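Local structure of ferritin heavy chain (Trichoplusia ni, 1Z6O) at residues 15-29 with 74-87. The protein stores iron in a soluble, non-toxic form as the ferroxidase heavy chain of a secreted ferritin shell of 12 heavy and 12 light chains. Numbering follows the deposited sequence.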
# COMPACT_ATOMS: atom_id res chain seq x y z
N ILE M 15 -30.85 34.03 35.50
CA ILE M 15 -30.85 32.98 36.55
C ILE M 15 -32.28 32.86 37.03
O ILE M 15 -32.75 33.69 37.79
CB ILE M 15 -29.91 33.40 37.71
CG1 ILE M 15 -28.51 33.69 37.13
CG2 ILE M 15 -29.85 32.31 38.78
CD1 ILE M 15 -27.47 34.14 38.16
N THR M 16 -32.97 31.81 36.61
CA THR M 16 -34.40 31.70 36.89
C THR M 16 -34.97 30.53 37.68
O THR M 16 -36.18 30.49 37.89
CB THR M 16 -35.16 31.74 35.57
OG1 THR M 16 -34.69 30.65 34.75
CG2 THR M 16 -34.89 33.05 34.81
N MET M 17 -34.16 29.57 38.10
CA MET M 17 -34.74 28.44 38.82
C MET M 17 -35.41 28.91 40.11
O MET M 17 -34.93 29.83 40.77
CB MET M 17 -33.67 27.40 39.16
CG MET M 17 -33.22 26.58 37.95
SD MET M 17 -32.13 25.22 38.46
CE MET M 17 -33.28 24.22 39.43
N HIS M 18 -36.52 28.27 40.46
CA HIS M 18 -37.21 28.62 41.71
C HIS M 18 -36.83 27.66 42.81
O HIS M 18 -36.34 26.55 42.56
CB HIS M 18 -38.72 28.69 41.50
CG HIS M 18 -39.17 30.00 40.91
ND1 HIS M 18 -38.57 30.55 39.80
CD2 HIS M 18 -40.11 30.88 41.31
CE1 HIS M 18 -39.13 31.73 39.54
NE2 HIS M 18 -40.06 31.95 40.44
N ARG M 19 -37.06 28.09 44.05
CA ARG M 19 -36.67 27.34 45.23
C ARG M 19 -37.14 25.91 45.40
O ARG M 19 -36.34 25.03 45.74
CB ARG M 19 -37.03 28.15 46.49
CG ARG M 19 -36.81 27.41 47.80
CD ARG M 19 -36.77 28.37 48.99
NE ARG M 19 -35.44 28.96 49.15
CZ ARG M 19 -34.40 28.34 49.72
NH1 ARG M 19 -34.54 27.11 50.21
NH2 ARG M 19 -33.22 28.94 49.78
N SER M 20 -38.42 25.65 45.20
CA SER M 20 -38.90 24.29 45.40
C SER M 20 -38.20 23.31 44.43
O SER M 20 -37.77 22.23 44.81
CB SER M 20 -40.42 24.25 45.20
OG SER M 20 -40.89 22.92 45.26
N CYS M 21 -38.10 23.72 43.18
CA CYS M 21 -37.45 22.89 42.16
C CYS M 21 -35.96 22.72 42.50
O CYS M 21 -35.43 21.61 42.48
CB CYS M 21 -37.63 23.57 40.80
SG CYS M 21 -36.81 22.72 39.41
N ARG M 22 -35.29 23.81 42.85
CA ARG M 22 -33.88 23.73 43.18
C ARG M 22 -33.65 22.83 44.40
O ARG M 22 -32.72 22.02 44.40
CB ARG M 22 -33.31 25.13 43.44
CG ARG M 22 -31.80 25.14 43.59
CD ARG M 22 -31.25 26.57 43.63
NE ARG M 22 -31.85 27.32 44.74
CZ ARG M 22 -32.69 28.34 44.59
NH1 ARG M 22 -33.04 28.75 43.38
NH2 ARG M 22 -33.21 28.92 45.66
N ASN M 23 -34.49 22.94 45.42
CA ASN M 23 -34.31 22.09 46.59
C ASN M 23 -34.55 20.62 46.26
O ASN M 23 -33.87 19.75 46.81
CB ASN M 23 -35.23 22.54 47.74
CG ASN M 23 -34.74 23.83 48.40
OD1 ASN M 23 -33.58 24.20 48.25
ND2 ASN M 23 -35.62 24.50 49.14
N SER M 24 -35.50 20.32 45.38
CA SER M 24 -35.74 18.93 45.00
C SER M 24 -34.53 18.38 44.24
O SER M 24 -34.18 17.21 44.39
CB SER M 24 -36.99 18.78 44.12
OG SER M 24 -38.15 19.03 44.87
N MET M 25 -33.90 19.23 43.42
CA MET M 25 -32.71 18.80 42.68
C MET M 25 -31.56 18.52 43.66
O MET M 25 -30.83 17.55 43.49
CB MET M 25 -32.27 19.90 41.69
CG MET M 25 -33.14 19.97 40.45
SD MET M 25 -32.73 18.61 39.29
CE MET M 25 -31.21 19.30 38.54
N ARG M 26 -31.40 19.38 44.67
CA ARG M 26 -30.33 19.18 45.65
C ARG M 26 -30.53 17.86 46.40
O ARG M 26 -29.57 17.13 46.68
CB ARG M 26 -30.29 20.35 46.66
CG ARG M 26 -29.86 21.70 46.03
CD ARG M 26 -29.94 22.85 47.07
NE ARG M 26 -29.04 22.56 48.19
CZ ARG M 26 -27.78 22.98 48.26
NH1 ARG M 26 -27.27 23.73 47.29
NH2 ARG M 26 -27.02 22.61 49.28
N GLN M 27 -31.78 17.55 46.72
CA GLN M 27 -32.08 16.30 47.41
C GLN M 27 -31.80 15.11 46.48
O GLN M 27 -31.31 14.07 46.91
CB GLN M 27 -33.55 16.29 47.85
CG GLN M 27 -33.94 15.05 48.63
CD GLN M 27 -35.30 15.20 49.31
OE1 GLN M 27 -35.52 16.16 50.06
NE2 GLN M 27 -36.20 14.26 49.06
N GLN M 28 -32.10 15.27 45.19
CA GLN M 28 -31.85 14.18 44.24
C GLN M 28 -30.34 13.91 44.11
O GLN M 28 -29.92 12.76 43.98
CB GLN M 28 -32.42 14.53 42.85
CG GLN M 28 -32.40 13.36 41.86
CD GLN M 28 -33.25 12.20 42.36
OE1 GLN M 28 -34.33 12.41 42.89
NE2 GLN M 28 -32.76 10.97 42.19
N ILE M 29 -29.54 14.97 44.15
CA ILE M 29 -28.09 14.81 44.06
C ILE M 29 -27.59 13.94 45.22
O ILE M 29 -26.79 13.03 45.02
CB ILE M 29 -27.40 16.20 44.05
CG1 ILE M 29 -27.63 16.85 42.67
CG2 ILE M 29 -25.89 16.08 44.34
CD1 ILE M 29 -27.38 18.38 42.63
N LEU M 74 -26.48 16.20 37.42
CA LEU M 74 -27.46 17.09 38.07
C LEU M 74 -26.75 18.34 38.57
O LEU M 74 -27.29 19.45 38.47
CB LEU M 74 -28.14 16.36 39.23
CG LEU M 74 -29.01 15.17 38.80
CD1 LEU M 74 -29.49 14.42 40.04
CD2 LEU M 74 -30.22 15.66 37.97
N ILE M 75 -25.55 18.17 39.12
CA ILE M 75 -24.78 19.32 39.59
C ILE M 75 -24.44 20.23 38.40
O ILE M 75 -24.56 21.46 38.49
CB ILE M 75 -23.46 18.85 40.28
CG1 ILE M 75 -23.80 18.19 41.62
CG2 ILE M 75 -22.51 20.05 40.48
CD1 ILE M 75 -22.62 17.42 42.25
N GLU M 76 -24.02 19.64 37.28
CA GLU M 76 -23.69 20.45 36.10
C GLU M 76 -24.92 21.21 35.60
O GLU M 76 -24.79 22.33 35.09
CB GLU M 76 -23.17 19.57 34.95
CG GLU M 76 -21.80 18.94 35.22
CD GLU M 76 -20.66 19.94 35.11
OE1 GLU M 76 -19.57 19.67 35.67
OE2 GLU M 76 -20.83 21.00 34.45
N TYR M 77 -26.10 20.61 35.71
CA TYR M 77 -27.31 21.30 35.26
C TYR M 77 -27.52 22.56 36.13
O TYR M 77 -27.77 23.65 35.61
CB TYR M 77 -28.54 20.38 35.37
CG TYR M 77 -29.76 21.03 34.75
CD1 TYR M 77 -30.08 20.80 33.41
CD2 TYR M 77 -30.52 21.97 35.46
CE1 TYR M 77 -31.11 21.51 32.78
CE2 TYR M 77 -31.55 22.68 34.84
CZ TYR M 77 -31.83 22.45 33.50
OH TYR M 77 -32.79 23.20 32.85
N LEU M 78 -27.42 22.41 37.44
CA LEU M 78 -27.60 23.57 38.33
C LEU M 78 -26.57 24.66 38.00
O LEU M 78 -26.90 25.85 37.97
CB LEU M 78 -27.45 23.15 39.80
CG LEU M 78 -28.54 22.19 40.35
CD1 LEU M 78 -28.27 21.91 41.82
CD2 LEU M 78 -29.93 22.82 40.17
N LEU M 79 -25.32 24.27 37.76
CA LEU M 79 -24.27 25.25 37.45
C LEU M 79 -24.60 25.99 36.15
O LEU M 79 -24.38 27.20 36.05
CB LEU M 79 -22.91 24.55 37.31
CG LEU M 79 -22.31 23.98 38.61
CD1 LEU M 79 -21.17 23.01 38.27
CD2 LEU M 79 -21.79 25.14 39.50
N MET M 80 -25.10 25.26 35.15
CA MET M 80 -25.44 25.88 33.87
C MET M 80 -26.54 26.94 34.05
O MET M 80 -26.55 27.95 33.35
CB MET M 80 -25.93 24.81 32.87
CG MET M 80 -26.54 25.42 31.60
SD MET M 80 -27.23 24.19 30.45
CE MET M 80 -28.76 23.73 31.40
N ARG M 81 -27.47 26.69 34.98
CA ARG M 81 -28.57 27.62 35.23
C ARG M 81 -28.17 28.81 36.12
O ARG M 81 -29.00 29.68 36.42
CB ARG M 81 -29.77 26.87 35.85
CG ARG M 81 -30.45 25.89 34.85
CD ARG M 81 -31.15 26.65 33.70
NE ARG M 81 -32.31 27.42 34.18
CZ ARG M 81 -33.53 26.91 34.40
NH1 ARG M 81 -33.78 25.62 34.17
NH2 ARG M 81 -34.50 27.69 34.87
N GLY M 82 -26.91 28.85 36.55
CA GLY M 82 -26.46 29.98 37.35
C GLY M 82 -26.50 29.75 38.85
O GLY M 82 -26.30 30.69 39.63
N GLU M 83 -26.74 28.51 39.27
CA GLU M 83 -26.80 28.19 40.69
C GLU M 83 -25.45 27.74 41.24
O GLU M 83 -24.45 27.71 40.52
CB GLU M 83 -27.83 27.08 40.93
CG GLU M 83 -29.25 27.44 40.48
CD GLU M 83 -29.86 28.59 41.30
OE1 GLU M 83 -29.41 28.81 42.44
OE2 GLU M 83 -30.79 29.27 40.81
N LEU M 84 -25.45 27.40 42.52
CA LEU M 84 -24.27 26.93 43.23
C LEU M 84 -23.11 27.92 43.30
O LEU M 84 -21.94 27.53 43.22
CB LEU M 84 -23.80 25.58 42.66
CG LEU M 84 -24.87 24.47 42.76
CD1 LEU M 84 -24.32 23.14 42.22
CD2 LEU M 84 -25.30 24.30 44.23
N THR M 85 -23.44 29.20 43.44
CA THR M 85 -22.41 30.22 43.64
C THR M 85 -22.11 30.20 45.15
O THR M 85 -21.16 30.83 45.62
CB THR M 85 -22.90 31.61 43.22
OG1 THR M 85 -24.20 31.84 43.78
CG2 THR M 85 -22.97 31.69 41.69
N ASN M 86 -22.94 29.47 45.89
CA ASN M 86 -22.75 29.24 47.33
C ASN M 86 -23.57 27.99 47.69
O ASN M 86 -24.23 27.42 46.82
CB ASN M 86 -23.20 30.44 48.17
CG ASN M 86 -24.60 30.89 47.85
OD1 ASN M 86 -24.80 31.75 46.98
ND2 ASN M 86 -25.57 30.32 48.54
N ASP M 87 -23.51 27.54 48.95
CA ASP M 87 -24.25 26.34 49.38
C ASP M 87 -23.80 25.09 48.63
O ASP M 87 -24.61 24.21 48.31
CB ASP M 87 -25.75 26.52 49.13
CG ASP M 87 -26.32 27.69 49.90
OD1 ASP M 87 -27.11 28.45 49.31
OD2 ASP M 87 -25.96 27.84 51.08
O HOH W 1 -31.29 30.00 34.78
O HOH W 2 -31.29 29.26 38.19
O HOH W 3 -32.56 31.15 41.08
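Arg81 folds back over residues 16-17, just before helix 19-47: its NH2 donates to Thr16 OG1 (3.0 Å, N-H...O 151°), while Met17 CG lies 3.5 Å above the Arg81 guanidinium plane, over its centre. The other nitrogens are also engaged. NH1 gives a hydrogen bond to Tyr77 OH and a salt bridge to Asp138, NE binds one water, and Tyr154 of a second heavy chain adds a cation-pi contact. Bends of -68° at both chi2 and chi3 curl the Arg81 side chain into this position. The water on Arg81 NE also accepts from Thr16 N. A second water accepts a hydrogen bond from Met17 N and lies 2.7 Å from Glu83 OE2; a third joins Met17 O to the same carboxylate oxygen. Glu83 OE2 also forms a long salt bridge with Arg22 NH1 (3.5 Å), the guanidinium and carboxylate planes 24° apart. Gly82, with positive phi, turns the chain out of helix 54-80 in a Schellman motif. Farther along, Arg26 grips Asp87 O end-on, NH1 at 2.9 Å and NH2 at 3.1 Å, with the oxygen in the guanidinium plane. Beside these polar contacts the antiparallel helices of the ferritin four-helix bundle meet: Met25 and Ile29, with Met17 just before the helix, pack on Leu74 and Leu78. Gln28 lays its CG on Leu74 CD1, and its amide bonds Ser122 and the iron ligand Glu32. The apolar seam thus runs inward toward the ferroxidase iron, while at its outer end Glu83, held by Arg22 and water, probably stays charged.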